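Local coordinates for protein sulfite reductase [ferredoxin] (Mycobacterium tuberculosis, PDB 1ZJ8) that reduces sulfite to sulfide with six electrons from ferredoxin, using one siroheme and one [4Fe-4S] cluster, at residues A358-R363 and R444-V449; Y389-I394 and N424-S429; S419-N424 and V465-N470; L456-S461 and V539-V544; V506-H511 and E551-W556. All coordinates share one frame; numbering follows the deposited sequence.

Contact 1 (A358-R363 and R444-V449); sequences APIAGR and RAQHLV
I360 and A361 press against A445, Q446 and V449 where a type I' beta turn, I360 to R363, meets the flank of helix 442-455. The turn leads from strand 353-357 of one antiparallel sheet into strand 363-365 of another, and A361 and G362 at its corners both have the left-handed backbone such a turn requires.

The polar link is a side-chain amide to backbone bond: Q446 NE2 donates to I360 O over 3.0 Å, nearly straight at 162°. The donor stands above the carbonyl plane, while R363 N, which closes the turn, reaches I360 O from the opposite face, so two N-H groups grip this oxygen. Q446 NE2 is also bonded to R442 O, one turn back on its own helix. The bend of the glutamine at chi2 (-54°) sets CD beside I360, and OE1 lies against the isoleucine, 3.2 Å from I360 CB.

Apolar contacts flank this bond. I360 CG2 lies 4.1 Å from A445 CB and equally far from V449 CG2, and A361 CB meets A445 CB at 4.2 Å. A361, A445 and V449 are buried; I360 is partly exposed. The nearest atoms of the A361 side chain and the siroheme are about 7 Å apart.

R363 crosses Q446 at about a right angle on its way to a salt bridge with D137; in passing, its CB lies 3.3 Å from Q446 NE2.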
# COMPACT_ATOMS: atom_id res chain seq x y z
N ALA A 358 15.16 6.18 -3.60
CA ALA A 358 13.87 6.84 -3.70
C ALA A 358 13.60 7.21 -5.14
O ALA A 358 14.15 8.17 -5.64
CB ALA A 358 13.83 8.12 -2.84
N PRO A 359 12.72 6.44 -5.79
CA PRO A 359 12.23 6.90 -7.06
C PRO A 359 11.22 8.02 -6.79
O PRO A 359 11.17 8.55 -5.67
CB PRO A 359 11.58 5.65 -7.66
CG PRO A 359 11.42 4.67 -6.52
CD PRO A 359 12.12 5.17 -5.35
N ILE A 360 10.45 8.40 -7.81
CA ILE A 360 9.41 9.39 -7.65
C ILE A 360 8.07 8.66 -7.63
O ILE A 360 7.57 8.21 -8.66
CB ILE A 360 9.45 10.41 -8.80
CG1 ILE A 360 10.70 11.29 -8.71
CG2 ILE A 360 8.18 11.27 -8.80
CD1 ILE A 360 10.82 12.35 -9.79
N ALA A 361 7.49 8.53 -6.44
CA ALA A 361 6.19 7.92 -6.25
C ALA A 361 6.13 6.56 -6.88
O ALA A 361 5.22 6.29 -7.61
CB ALA A 361 5.12 8.79 -6.85
N GLY A 362 7.14 5.73 -6.64
CA GLY A 362 7.13 4.33 -7.07
C GLY A 362 7.41 4.05 -8.54
O GLY A 362 7.52 2.89 -8.94
N ARG A 363 7.55 5.10 -9.36
CA ARG A 363 7.65 4.92 -10.81
C ARG A 363 9.02 4.48 -11.24
O ARG A 363 9.97 5.24 -11.12
CB ARG A 363 7.31 6.21 -11.56
CG ARG A 363 7.64 6.16 -13.07
CD ARG A 363 6.53 6.65 -13.97
NE ARG A 363 5.44 5.68 -14.01
CZ ARG A 363 4.24 5.92 -14.54
NH1 ARG A 363 3.98 7.09 -15.12
NH2 ARG A 363 3.29 4.98 -14.49
N ARG A 444 1.99 13.54 -12.76
CA ARG A 444 2.10 14.85 -12.14
C ARG A 444 3.31 14.91 -11.23
O ARG A 444 4.15 15.81 -11.34
CB ARG A 444 0.84 15.14 -11.32
CG ARG A 444 0.76 16.57 -10.80
CD ARG A 444 0.37 17.54 -11.91
NE ARG A 444 1.22 18.72 -11.97
CZ ARG A 444 1.16 19.73 -11.13
NH1 ARG A 444 0.30 19.72 -10.14
NH2 ARG A 444 1.96 20.78 -11.26
N ALA A 445 3.38 13.92 -10.35
CA ALA A 445 4.46 13.78 -9.37
C ALA A 445 5.82 13.81 -10.02
O ALA A 445 6.78 14.29 -9.42
CB ALA A 445 4.31 12.46 -8.63
N GLN A 446 5.92 13.29 -11.24
CA GLN A 446 7.21 13.24 -11.93
C GLN A 446 7.73 14.62 -12.28
O GLN A 446 8.95 14.83 -12.38
CB GLN A 446 7.12 12.39 -13.22
CG GLN A 446 6.55 10.99 -13.04
CD GLN A 446 7.28 10.22 -11.99
OE1 GLN A 446 8.50 10.36 -11.85
NE2 GLN A 446 6.56 9.41 -11.23
N HIS A 447 6.80 15.56 -12.47
CA HIS A 447 7.14 16.96 -12.75
C HIS A 447 7.17 17.79 -11.48
O HIS A 447 7.86 18.81 -11.42
CB HIS A 447 6.08 17.59 -13.67
CG HIS A 447 5.97 16.96 -15.03
ND1 HIS A 447 5.21 15.83 -15.28
CD2 HIS A 447 6.51 17.32 -16.22
CE1 HIS A 447 5.30 15.51 -16.56
NE2 HIS A 447 6.08 16.39 -17.15
N LEU A 448 6.39 17.38 -10.48
CA LEU A 448 6.13 18.22 -9.33
C LEU A 448 7.30 18.19 -8.37
O LEU A 448 7.67 19.24 -7.84
CB LEU A 448 4.84 17.79 -8.65
CG LEU A 448 4.36 18.61 -7.45
CD1 LEU A 448 4.20 20.08 -7.81
CD2 LEU A 448 3.06 18.01 -6.91
N VAL A 449 7.89 17.01 -8.17
CA VAL A 449 9.05 16.84 -7.30
C VAL A 449 10.22 17.77 -7.72
O VAL A 449 10.70 18.55 -6.89
CB VAL A 449 9.48 15.35 -7.23
CG1 VAL A 449 10.91 15.23 -6.72
CG2 VAL A 449 8.52 14.56 -6.35

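Contact 2 (Y389-I394 and N424-S429). With SF4 (iron/sulfur cluster), chain D.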
# COMPACT_ATOMS: atom_id res chain seq x y z
N TYR A 389 6.55 2.48 1.36
CA TYR A 389 6.52 3.91 1.01
C TYR A 389 6.97 4.11 -0.43
O TYR A 389 7.45 5.19 -0.79
CB TYR A 389 7.34 4.71 2.02
CG TYR A 389 6.63 4.74 3.36
CD1 TYR A 389 6.90 3.78 4.33
CD2 TYR A 389 5.64 5.70 3.62
CE1 TYR A 389 6.22 3.78 5.53
CE2 TYR A 389 4.97 5.71 4.83
CZ TYR A 389 5.26 4.76 5.78
OH TYR A 389 4.59 4.75 6.98
N GLN A 390 6.78 3.04 -1.22
CA GLN A 390 7.02 3.00 -2.66
C GLN A 390 8.50 3.19 -3.01
O GLN A 390 8.85 3.88 -3.98
CB GLN A 390 6.18 4.03 -3.41
CG GLN A 390 4.73 4.09 -3.04
CD GLN A 390 4.07 5.32 -3.62
OE1 GLN A 390 4.64 6.42 -3.58
NE2 GLN A 390 2.87 5.15 -4.18
N LYS A 391 9.36 2.58 -2.21
CA LYS A 391 10.81 2.71 -2.35
C LYS A 391 11.42 1.33 -2.47
O LYS A 391 10.73 0.32 -2.36
CB LYS A 391 11.37 3.49 -1.17
CG LYS A 391 11.13 5.03 -1.30
CD LYS A 391 10.24 5.63 -0.22
CE LYS A 391 9.89 7.12 -0.47
NZ LYS A 391 8.67 7.42 -1.28
N LEU A 392 12.72 1.26 -2.74
CA LEU A 392 13.40 -0.04 -2.69
C LEU A 392 14.73 0.01 -1.98
O LEU A 392 15.47 0.98 -2.10
CB LEU A 392 13.55 -0.66 -4.09
CG LEU A 392 13.46 0.20 -5.34
CD1 LEU A 392 13.83 -0.64 -6.59
CD2 LEU A 392 12.07 0.77 -5.52
N VAL A 393 15.03 -1.07 -1.26
CA VAL A 393 16.31 -1.20 -0.59
C VAL A 393 17.02 -2.51 -0.92
O VAL A 393 16.39 -3.57 -0.95
CB VAL A 393 16.19 -0.92 0.94
CG1 VAL A 393 14.74 -0.85 1.38
CG2 VAL A 393 16.99 -1.91 1.77
N ILE A 394 18.32 -2.40 -1.18
CA ILE A 394 19.21 -3.53 -1.49
C ILE A 394 20.05 -3.90 -0.27
O ILE A 394 20.70 -3.03 0.29
CB ILE A 394 20.27 -3.15 -2.56
CG1 ILE A 394 19.68 -2.28 -3.69
CG2 ILE A 394 20.91 -4.41 -3.16
CD1 ILE A 394 18.73 -3.01 -4.59
N ASN A 424 9.87 12.19 0.36
CA ASN A 424 8.68 12.10 1.18
C ASN A 424 7.34 12.17 0.45
O ASN A 424 6.30 12.22 1.09
CB ASN A 424 8.74 13.17 2.28
CG ASN A 424 9.87 12.93 3.22
OD1 ASN A 424 10.02 11.85 3.73
ND2 ASN A 424 10.69 13.94 3.44
N LEU A 425 7.34 12.14 -0.87
CA LEU A 425 6.11 12.28 -1.61
C LEU A 425 5.60 10.90 -2.03
O LEU A 425 6.35 10.05 -2.47
CB LEU A 425 6.29 13.20 -2.83
CG LEU A 425 5.06 13.36 -3.75
CD1 LEU A 425 5.01 14.72 -4.39
CD2 LEU A 425 4.95 12.29 -4.86
N MET A 426 4.30 10.68 -1.91
CA MET A 426 3.68 9.51 -2.53
C MET A 426 2.51 9.96 -3.39
O MET A 426 1.93 11.03 -3.17
CB MET A 426 3.18 8.50 -1.48
CG MET A 426 4.27 7.78 -0.70
SD MET A 426 3.67 6.42 0.36
CE MET A 426 2.13 7.04 1.00
N ALA A 427 2.17 9.12 -4.36
CA ALA A 427 1.01 9.35 -5.21
C ALA A 427 0.46 8.00 -5.62
O ALA A 427 1.19 7.00 -5.64
CB ALA A 427 1.40 10.16 -6.42
N CYS A 428 -0.83 7.96 -5.93
CA CYS A 428 -1.46 6.74 -6.42
C CYS A 428 -1.33 6.71 -7.94
O CYS A 428 -0.59 7.51 -8.53
CB CYS A 428 -2.93 6.74 -6.02
SG CYS A 428 -3.96 7.96 -6.91
N SER A 429 -2.03 5.78 -8.58
CA SER A 429 -1.95 5.63 -10.03
C SER A 429 -2.66 6.79 -10.76
O SER A 429 -2.10 7.40 -11.70
CB SER A 429 -2.53 4.29 -10.40
OG SER A 429 -1.96 3.34 -9.54
FE1 SF4 D . -8.55 6.27 -6.33
FE2 SF4 D . -6.60 4.45 -5.72
FE3 SF4 D . -7.32 4.89 -8.32
FE4 SF4 D . -5.84 6.65 -6.85
S1 SF4 D . -5.20 4.54 -7.52
S2 SF4 D . -7.64 7.18 -8.22
S3 SF4 D . -6.84 6.54 -4.79
S4 SF4 D . -8.66 4.00 -6.69
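A427 O receives Q390 NE2 over 2.9 Å, a bond of 163° that lies in the amide plane of Q390 and tilts 28° from the carbonyl plane; R442 NH1 adds a weak bond to the same oxygen. Q390 reaches it with an extended chain (chi2 168°), and its other amide atom, OE1, rests 3.2 Å from M426 CG. M426 crosses Y389 obliquely in a Met-aromatic contact, SD lying 5.1 Å from the centroid of the Y389 ring and 3.9 Å from its CD2. The same ring has R480 as a cation-pi partner. K391 folds its NZ to 3.7 Å from L425 O.

Beyond A427 the chain turns to the cofactors. C428 SG binds an iron (FE4) of the [4Fe-4S] cluster at 2.3 Å, and S429 OG hydrogen-bonds a siroheme oxygen, O1A. Q390, A427, C428 and S429 all line the siroheme pocket, so the buried contact ties a ferredoxin-like half domain to the coupled siroheme and [4Fe-4S] centre characteristic of sulfite and nitrite reductases.

Contact 3 (S419-N424 and V465-N470); sequences SHWRRN and VPITVN
N424, W421 and I467 give up the most surface where the short helix 420-424 meets the segment leading into strand 469-472. N424 works with both ends. Its backbone O accepts from V469 N over 3.3 Å, the donor standing above the carbonyl plane, and takes a CA-H...O contact from T468 CA at 3.6 Å. Its CG is anti to the carbonyl carbon (chi1 -65°); ND2 lies 3.4 Å from P466 CB.

W421 starts away from the other segment, but the far end of its indole returns: CZ3 meets I467 CB at 4.3 Å, while V469 CG2 lies at the ring edge, near its plane. I467 O approaches CZ3 obliquely. At the start of the helix S419 is the N-cap, its OG accepting from R422 N.

The N424-V469 bond leads straight into the parallel pairing of strands 425-427 and 469-472, where V469 also bonds to M426. W421 also packs on L452 of helix 442-455 and on L456, while I467 and V469 touch I486 and F488 of strand 486-494.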
# COMPACT_ATOMS: atom_id res chain seq x y z
N SER A 419 16.29 14.72 -2.19
CA SER A 419 15.73 15.88 -1.52
C SER A 419 14.54 15.42 -0.69
O SER A 419 13.96 14.36 -0.94
CB SER A 419 15.29 16.93 -2.54
OG SER A 419 14.06 16.56 -3.17
N HIS A 420 14.19 16.23 0.31
CA HIS A 420 13.00 16.03 1.15
C HIS A 420 11.80 15.63 0.32
O HIS A 420 11.11 14.65 0.62
CB HIS A 420 12.62 17.37 1.83
CG HIS A 420 13.60 17.80 2.86
ND1 HIS A 420 13.51 17.41 4.18
CD2 HIS A 420 14.73 18.55 2.76
CE1 HIS A 420 14.53 17.91 4.86
NE2 HIS A 420 15.28 18.61 4.02
N TRP A 421 11.59 16.44 -0.71
CA TRP A 421 10.43 16.37 -1.58
C TRP A 421 10.34 15.07 -2.31
O TRP A 421 9.30 14.42 -2.29
CB TRP A 421 10.47 17.51 -2.61
CG TRP A 421 10.54 18.78 -1.91
CD1 TRP A 421 11.59 19.65 -1.87
CD2 TRP A 421 9.55 19.30 -1.02
NE1 TRP A 421 11.29 20.71 -1.04
CE2 TRP A 421 10.05 20.51 -0.50
CE3 TRP A 421 8.28 18.85 -0.61
CZ2 TRP A 421 9.34 21.27 0.40
CZ3 TRP A 421 7.56 19.62 0.27
CH2 TRP A 421 8.09 20.82 0.77
N ARG A 422 11.42 14.68 -2.95
CA ARG A 422 11.44 13.39 -3.66
C ARG A 422 11.31 12.22 -2.70
O ARG A 422 10.73 11.19 -3.01
CB ARG A 422 12.74 13.26 -4.42
CG ARG A 422 12.82 12.07 -5.34
CD ARG A 422 14.27 11.83 -5.67
NE ARG A 422 14.48 11.54 -7.08
CZ ARG A 422 14.39 12.44 -8.06
NH1 ARG A 422 14.12 13.73 -7.82
NH2 ARG A 422 14.60 12.03 -9.31
N ARG A 423 11.92 12.39 -1.54
CA ARG A 423 11.93 11.37 -0.53
C ARG A 423 10.57 11.12 0.03
O ARG A 423 10.16 9.98 0.19
CB ARG A 423 12.83 11.82 0.61
CG ARG A 423 12.76 10.88 1.76
CD ARG A 423 13.96 10.98 2.56
NE ARG A 423 13.92 10.06 3.67
CZ ARG A 423 14.91 9.93 4.53
NH1 ARG A 423 15.99 10.70 4.43
NH2 ARG A 423 14.81 9.06 5.52
N ASN A 424 9.87 12.19 0.36
CA ASN A 424 8.68 12.10 1.18
C ASN A 424 7.34 12.17 0.45
O ASN A 424 6.30 12.22 1.09
CB ASN A 424 8.74 13.17 2.28
CG ASN A 424 9.87 12.93 3.22
OD1 ASN A 424 10.02 11.85 3.73
ND2 ASN A 424 10.69 13.94 3.44
N VAL A 465 13.11 19.40 9.24
CA VAL A 465 12.04 18.46 9.52
C VAL A 465 11.29 18.18 8.21
O VAL A 465 11.03 19.10 7.43
CB VAL A 465 11.12 19.02 10.68
CG1 VAL A 465 10.00 19.93 10.15
CG2 VAL A 465 10.56 17.90 11.56
N PRO A 466 10.94 16.91 7.95
CA PRO A 466 10.38 16.50 6.65
C PRO A 466 8.88 16.76 6.52
O PRO A 466 8.14 16.48 7.47
CB PRO A 466 10.58 14.99 6.65
CG PRO A 466 10.46 14.60 8.12
CD PRO A 466 10.99 15.77 8.90
N ILE A 467 8.44 17.25 5.35
CA ILE A 467 7.02 17.47 5.05
C ILE A 467 6.49 16.44 4.06
O ILE A 467 6.67 16.56 2.86
CB ILE A 467 6.76 18.88 4.46
CG1 ILE A 467 7.10 19.96 5.49
CG2 ILE A 467 5.28 19.04 4.02
CD1 ILE A 467 8.52 20.42 5.42
N THR A 468 5.79 15.44 4.57
CA THR A 468 5.24 14.38 3.73
C THR A 468 4.09 14.91 2.89
O THR A 468 3.29 15.70 3.36
CB THR A 468 4.79 13.14 4.58
OG1 THR A 468 3.72 13.50 5.46
CG2 THR A 468 5.93 12.61 5.39
N VAL A 469 4.04 14.50 1.63
CA VAL A 469 3.03 14.97 0.67
C VAL A 469 2.47 13.77 -0.07
O VAL A 469 3.21 13.05 -0.76
CB VAL A 469 3.63 15.95 -0.38
CG1 VAL A 469 2.57 16.34 -1.42
CG2 VAL A 469 4.24 17.19 0.29
N ASN A 470 1.16 13.55 0.06
CA ASN A 470 0.51 12.41 -0.60
C ASN A 470 -0.58 12.87 -1.58
O ASN A 470 -1.51 13.58 -1.19
CB ASN A 470 -0.10 11.47 0.43
CG ASN A 470 0.94 10.82 1.33
OD1 ASN A 470 2.12 11.10 1.22
ND2 ASN A 470 0.49 9.95 2.22

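Contact 4 (L456-S461 and V539-V544)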
# COMPACT_ATOMS: atom_id res chain seq x y z
N LEU A 456 12.00 25.69 -4.12
CA LEU A 456 12.14 25.88 -2.69
C LEU A 456 13.56 25.58 -2.23
O LEU A 456 13.79 25.34 -1.04
CB LEU A 456 11.20 24.93 -1.93
CG LEU A 456 9.70 25.19 -2.02
CD1 LEU A 456 8.93 23.97 -1.56
CD2 LEU A 456 9.32 26.40 -1.20
N GLU A 457 14.51 25.59 -3.14
CA GLU A 457 15.91 25.41 -2.77
C GLU A 457 16.36 26.59 -1.88
O GLU A 457 17.01 26.41 -0.86
CB GLU A 457 16.76 25.27 -4.03
CG GLU A 457 18.25 25.26 -3.81
CD GLU A 457 18.89 26.64 -3.76
OE1 GLU A 457 18.25 27.65 -4.15
OE2 GLU A 457 20.05 26.71 -3.31
N ASP A 458 16.00 27.79 -2.32
CA ASP A 458 15.80 28.99 -1.50
C ASP A 458 15.82 28.76 0.02
O ASP A 458 16.63 29.34 0.74
CB ASP A 458 14.42 29.50 -1.93
CG ASP A 458 13.91 30.66 -1.11
OD1 ASP A 458 14.19 30.74 0.10
OD2 ASP A 458 13.18 31.48 -1.71
N ILE A 459 14.93 27.88 0.47
CA ILE A 459 14.59 27.71 1.88
C ILE A 459 15.08 26.39 2.48
O ILE A 459 15.02 26.19 3.69
CB ILE A 459 13.03 27.78 2.05
CG1 ILE A 459 12.66 28.66 3.23
CG2 ILE A 459 12.36 26.38 2.13
CD1 ILE A 459 12.81 30.15 2.95
N ASN A 460 15.54 25.48 1.62
CA ASN A 460 15.91 24.11 2.04
C ASN A 460 16.84 24.03 3.26
O ASN A 460 16.73 23.12 4.07
CB ASN A 460 16.55 23.37 0.86
CG ASN A 460 16.86 21.92 1.18
OD1 ASN A 460 16.13 21.26 1.93
ND2 ASN A 460 17.94 21.41 0.62
N SER A 461 17.75 24.99 3.36
CA SER A 461 18.60 25.16 4.54
C SER A 461 17.84 25.01 5.88
O SER A 461 18.31 24.33 6.80
CB SER A 461 19.27 26.54 4.45
OG SER A 461 18.35 27.56 4.05
N VAL A 539 2.25 27.60 1.31
CA VAL A 539 1.99 27.11 2.67
C VAL A 539 3.26 26.77 3.43
O VAL A 539 3.37 27.02 4.63
CB VAL A 539 1.04 25.87 2.65
CG1 VAL A 539 1.80 24.56 2.37
CG2 VAL A 539 0.31 25.75 3.97
N VAL A 540 4.24 26.23 2.73
CA VAL A 540 5.49 25.83 3.35
C VAL A 540 6.31 27.07 3.70
O VAL A 540 7.01 27.09 4.70
CB VAL A 540 6.30 24.86 2.43
CG1 VAL A 540 7.71 24.65 2.95
CG2 VAL A 540 5.57 23.51 2.29
N ARG A 541 6.21 28.12 2.90
CA ARG A 541 6.85 29.37 3.24
C ARG A 541 6.19 30.02 4.45
O ARG A 541 6.88 30.49 5.34
CB ARG A 541 6.84 30.29 2.03
CG ARG A 541 7.73 29.77 0.92
CD ARG A 541 7.94 30.80 -0.17
NE ARG A 541 8.78 30.25 -1.22
CZ ARG A 541 10.07 30.00 -1.07
NH1 ARG A 541 10.70 30.30 0.06
NH2 ARG A 541 10.75 29.47 -2.08
N ASN A 542 4.85 30.03 4.49
CA ASN A 542 4.09 30.46 5.67
C ASN A 542 4.50 29.63 6.89
O ASN A 542 4.59 30.14 8.02
CB ASN A 542 2.58 30.31 5.45
CG ASN A 542 2.00 31.37 4.51
OD1 ASN A 542 2.73 32.16 3.91
ND2 ASN A 542 0.68 31.36 4.37
N PHE A 543 4.76 28.34 6.66
CA PHE A 543 5.21 27.48 7.75
C PHE A 543 6.53 27.96 8.32
O PHE A 543 6.66 28.03 9.53
CB PHE A 543 5.31 26.00 7.33
CG PHE A 543 5.95 25.11 8.38
CD1 PHE A 543 5.36 24.96 9.62
CD2 PHE A 543 7.12 24.43 8.13
CE1 PHE A 543 5.95 24.15 10.60
CE2 PHE A 543 7.70 23.61 9.10
CZ PHE A 543 7.11 23.48 10.33
N VAL A 544 7.48 28.33 7.47
CA VAL A 544 8.82 28.73 7.97
C VAL A 544 8.82 30.20 8.50
O VAL A 544 9.77 30.61 9.15
CB VAL A 544 9.95 28.46 6.93
CG1 VAL A 544 11.30 28.28 7.62
CG2 VAL A 544 9.65 27.20 6.13
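R541 approaches D458 on an arm extended from CG to NE, and chi4 of -71° then turns CZ to one side of that arm. D458 holds its CG anti to the backbone N (chi1 174°), placing CG 3.4 Å from R541 NH1. D458 OD2 and R541 NH2 form a salt bridge of 3.2 Å, with NH1 scarcely farther from the same oxygen. The two flat groups are not coplanar: their planes stand 42° apart, and OD2 comes in obliquely. R541 NE has a second acid, D537, one turn earlier on its own helix, so the single guanidinium is shared between two carboxylates.

The joint is made by a weakly bonded helical turn, about 457-460, which follows helix 442-455 after L456 has left helical geometry, and which packs at the protein surface against helix 532-545. Two aliphatic groups also touch the guanidinium. L456 CD2 sits over one face, 3.4 Å above the plane and offset toward the rim, on the side opposite D458 OD2. I459 CD1 comes to the edge instead, 3.6 Å from NH1.

Farther along the helix I459 CG1 touches V544 CG2 at 4.4 Å. On the inner side W421 of helix 420-424 packs on both L456 and V540.

Contact 5 (V506-H511 and E551-W556); sequences VHLGGH and ERFAQW
A554 sits against the turn at G509: its CB lies 3.6 Å from G509 O and 4.0 Å from H511 ND1, and the CA atoms of G509 and A554 approach to 4.1 Å. R552 NH2 stands over the centre of one face of the H511 imidazole, 4.1 Å from its plane. The guanidinium is turned steeply to the ring, with 76° between the planes, so the arginine meets the histidine through an amino group and not as a flat stack. On the buried side L508 CD2 touches F553 CE2 at 4.2 Å, at the edge of the phenyl ring and near its plane.

What positions these groups lies one step out. H511 CG sits between the backbone N and the carbonyl carbon (chi1 64°), and ND1 makes a weak 3.5 Å bond back to G509 O, which lies at the ring edge in its plane. The other ring nitrogen, NE2, is weakly bonded to L514 O. G509 itself has positive phi and bends the chain at the end of the strand. R552 is the N-cap residue of helix 553-559, placing A554 in that helix's first turn.

The contact thus sets the start of helix 553-559 against the end of strand 500-508. F553 reaches I486 of the neighbouring strand 486-494, and meets F543 of helix 532-545 edge-to-face.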
# COMPACT_ATOMS: atom_id res chain seq x y z
N VAL A 506 -7.81 19.39 0.29
CA VAL A 506 -6.56 19.40 1.04
C VAL A 506 -6.74 18.94 2.48
O VAL A 506 -7.57 19.46 3.21
CB VAL A 506 -6.01 20.85 1.04
CG1 VAL A 506 -4.77 21.00 1.94
CG2 VAL A 506 -5.70 21.26 -0.40
N HIS A 507 -5.94 17.95 2.89
CA HIS A 507 -5.94 17.50 4.28
C HIS A 507 -4.57 17.85 4.84
O HIS A 507 -3.55 17.53 4.22
CB HIS A 507 -6.21 15.99 4.38
CG HIS A 507 -7.55 15.56 3.84
ND1 HIS A 507 -8.54 15.01 4.64
CD2 HIS A 507 -8.06 15.56 2.58
CE1 HIS A 507 -9.60 14.72 3.91
NE2 HIS A 507 -9.33 15.04 2.65
N LEU A 508 -4.54 18.53 5.97
CA LEU A 508 -3.27 18.99 6.52
C LEU A 508 -2.99 18.38 7.90
O LEU A 508 -3.89 18.30 8.74
CB LEU A 508 -3.28 20.51 6.60
CG LEU A 508 -3.21 21.21 5.24
CD1 LEU A 508 -3.82 22.60 5.30
CD2 LEU A 508 -1.78 21.31 4.75
N GLY A 509 -1.75 17.96 8.12
CA GLY A 509 -1.29 17.58 9.46
C GLY A 509 -1.52 16.15 9.94
O GLY A 509 -1.41 15.86 11.13
N GLY A 510 -1.80 15.23 9.02
CA GLY A 510 -1.94 13.80 9.37
C GLY A 510 -0.60 13.12 9.69
O GLY A 510 0.44 13.52 9.17
N HIS A 511 -0.62 12.11 10.54
CA HIS A 511 0.57 11.35 10.84
C HIS A 511 0.22 10.08 11.62
O HIS A 511 -0.79 10.02 12.33
CB HIS A 511 1.55 12.17 11.67
CG HIS A 511 1.05 12.55 13.03
ND1 HIS A 511 0.25 13.65 13.25
CD2 HIS A 511 1.26 12.00 14.25
CE1 HIS A 511 -0.02 13.76 14.54
NE2 HIS A 511 0.57 12.76 15.17
N GLU A 551 9.76 23.12 15.67
CA GLU A 551 8.37 22.67 15.59
C GLU A 551 8.11 21.86 14.33
O GLU A 551 8.54 22.23 13.25
CB GLU A 551 7.40 23.85 15.63
CG GLU A 551 5.97 23.42 15.96
CD GLU A 551 4.94 24.53 15.81
OE1 GLU A 551 5.25 25.55 15.17
OE2 GLU A 551 3.81 24.36 16.33
N ARG A 552 7.38 20.76 14.48
CA ARG A 552 6.96 19.97 13.32
C ARG A 552 5.78 20.63 12.60
O ARG A 552 5.04 21.42 13.17
CB ARG A 552 6.62 18.53 13.73
CG ARG A 552 7.85 17.60 13.80
CD ARG A 552 7.58 16.30 14.57
NE ARG A 552 6.23 15.76 14.31
CZ ARG A 552 5.26 15.57 15.23
NH1 ARG A 552 5.47 15.85 16.52
NH2 ARG A 552 4.07 15.06 14.84
N PHE A 553 5.64 20.29 11.32
CA PHE A 553 4.57 20.82 10.47
C PHE A 553 3.17 20.48 11.01
O PHE A 553 2.28 21.34 11.04
CB PHE A 553 4.75 20.29 9.04
CG PHE A 553 3.89 20.97 8.05
CD1 PHE A 553 4.32 22.12 7.41
CD2 PHE A 553 2.62 20.49 7.76
CE1 PHE A 553 3.50 22.76 6.50
CE2 PHE A 553 1.81 21.12 6.86
CZ PHE A 553 2.25 22.27 6.23
N ALA A 554 2.98 19.23 11.44
CA ALA A 554 1.68 18.78 11.99
C ALA A 554 1.27 19.52 13.27
O ALA A 554 0.08 19.63 13.59
CB ALA A 554 1.70 17.27 12.25
N GLN A 555 2.25 20.05 14.00
CA GLN A 555 1.98 20.88 15.17
C GLN A 555 1.62 22.33 14.82
O GLN A 555 0.70 22.89 15.40
CB GLN A 555 3.15 20.84 16.14
CG GLN A 555 3.23 19.53 16.88
CD GLN A 555 4.49 19.38 17.69
OE1 GLN A 555 5.13 20.38 18.07
NE2 GLN A 555 4.87 18.14 17.96
N TRP A 556 2.34 22.95 13.89
CA TRP A 556 2.04 24.32 13.47
C TRP A 556 0.63 24.45 12.86
O TRP A 556 -0.01 25.50 12.91
CB TRP A 556 3.13 24.78 12.48
CG TRP A 556 2.85 26.09 11.91
CD1 TRP A 556 2.96 27.29 12.54
CD2 TRP A 556 2.37 26.37 10.59
NE1 TRP A 556 2.59 28.30 11.69
CE2 TRP A 556 2.22 27.76 10.49
CE3 TRP A 556 2.06 25.56 9.49
CZ2 TRP A 556 1.77 28.39 9.31
CZ3 TRP A 556 1.62 26.18 8.32
CH2 TRP A 556 1.47 27.58 8.24

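How the contacts relate
From the N terminus, contact 1 opens at 358-363 and contact 2 at 389-394. Contact 2 closes at 424-429, nested inside the loop that contact 1 closes at 444-449. Contact 3 opens at 419-424, sharing N424 with contact 2, and closes at 465-470, so it crosses both. Contact 4 opens at 456-461, within the loop of contact 3, and closes at 539-544; it therefore crosses contact 3 and also contact 5, which runs from 506-511 to 551-556. Contacts 1 and 2 tie the second ferredoxin-like half domain to the cluster-binding part, whereas contacts 3 and 5 join helices to strands of the mixed sheet, and contact 4 joins two helical segments at the surface.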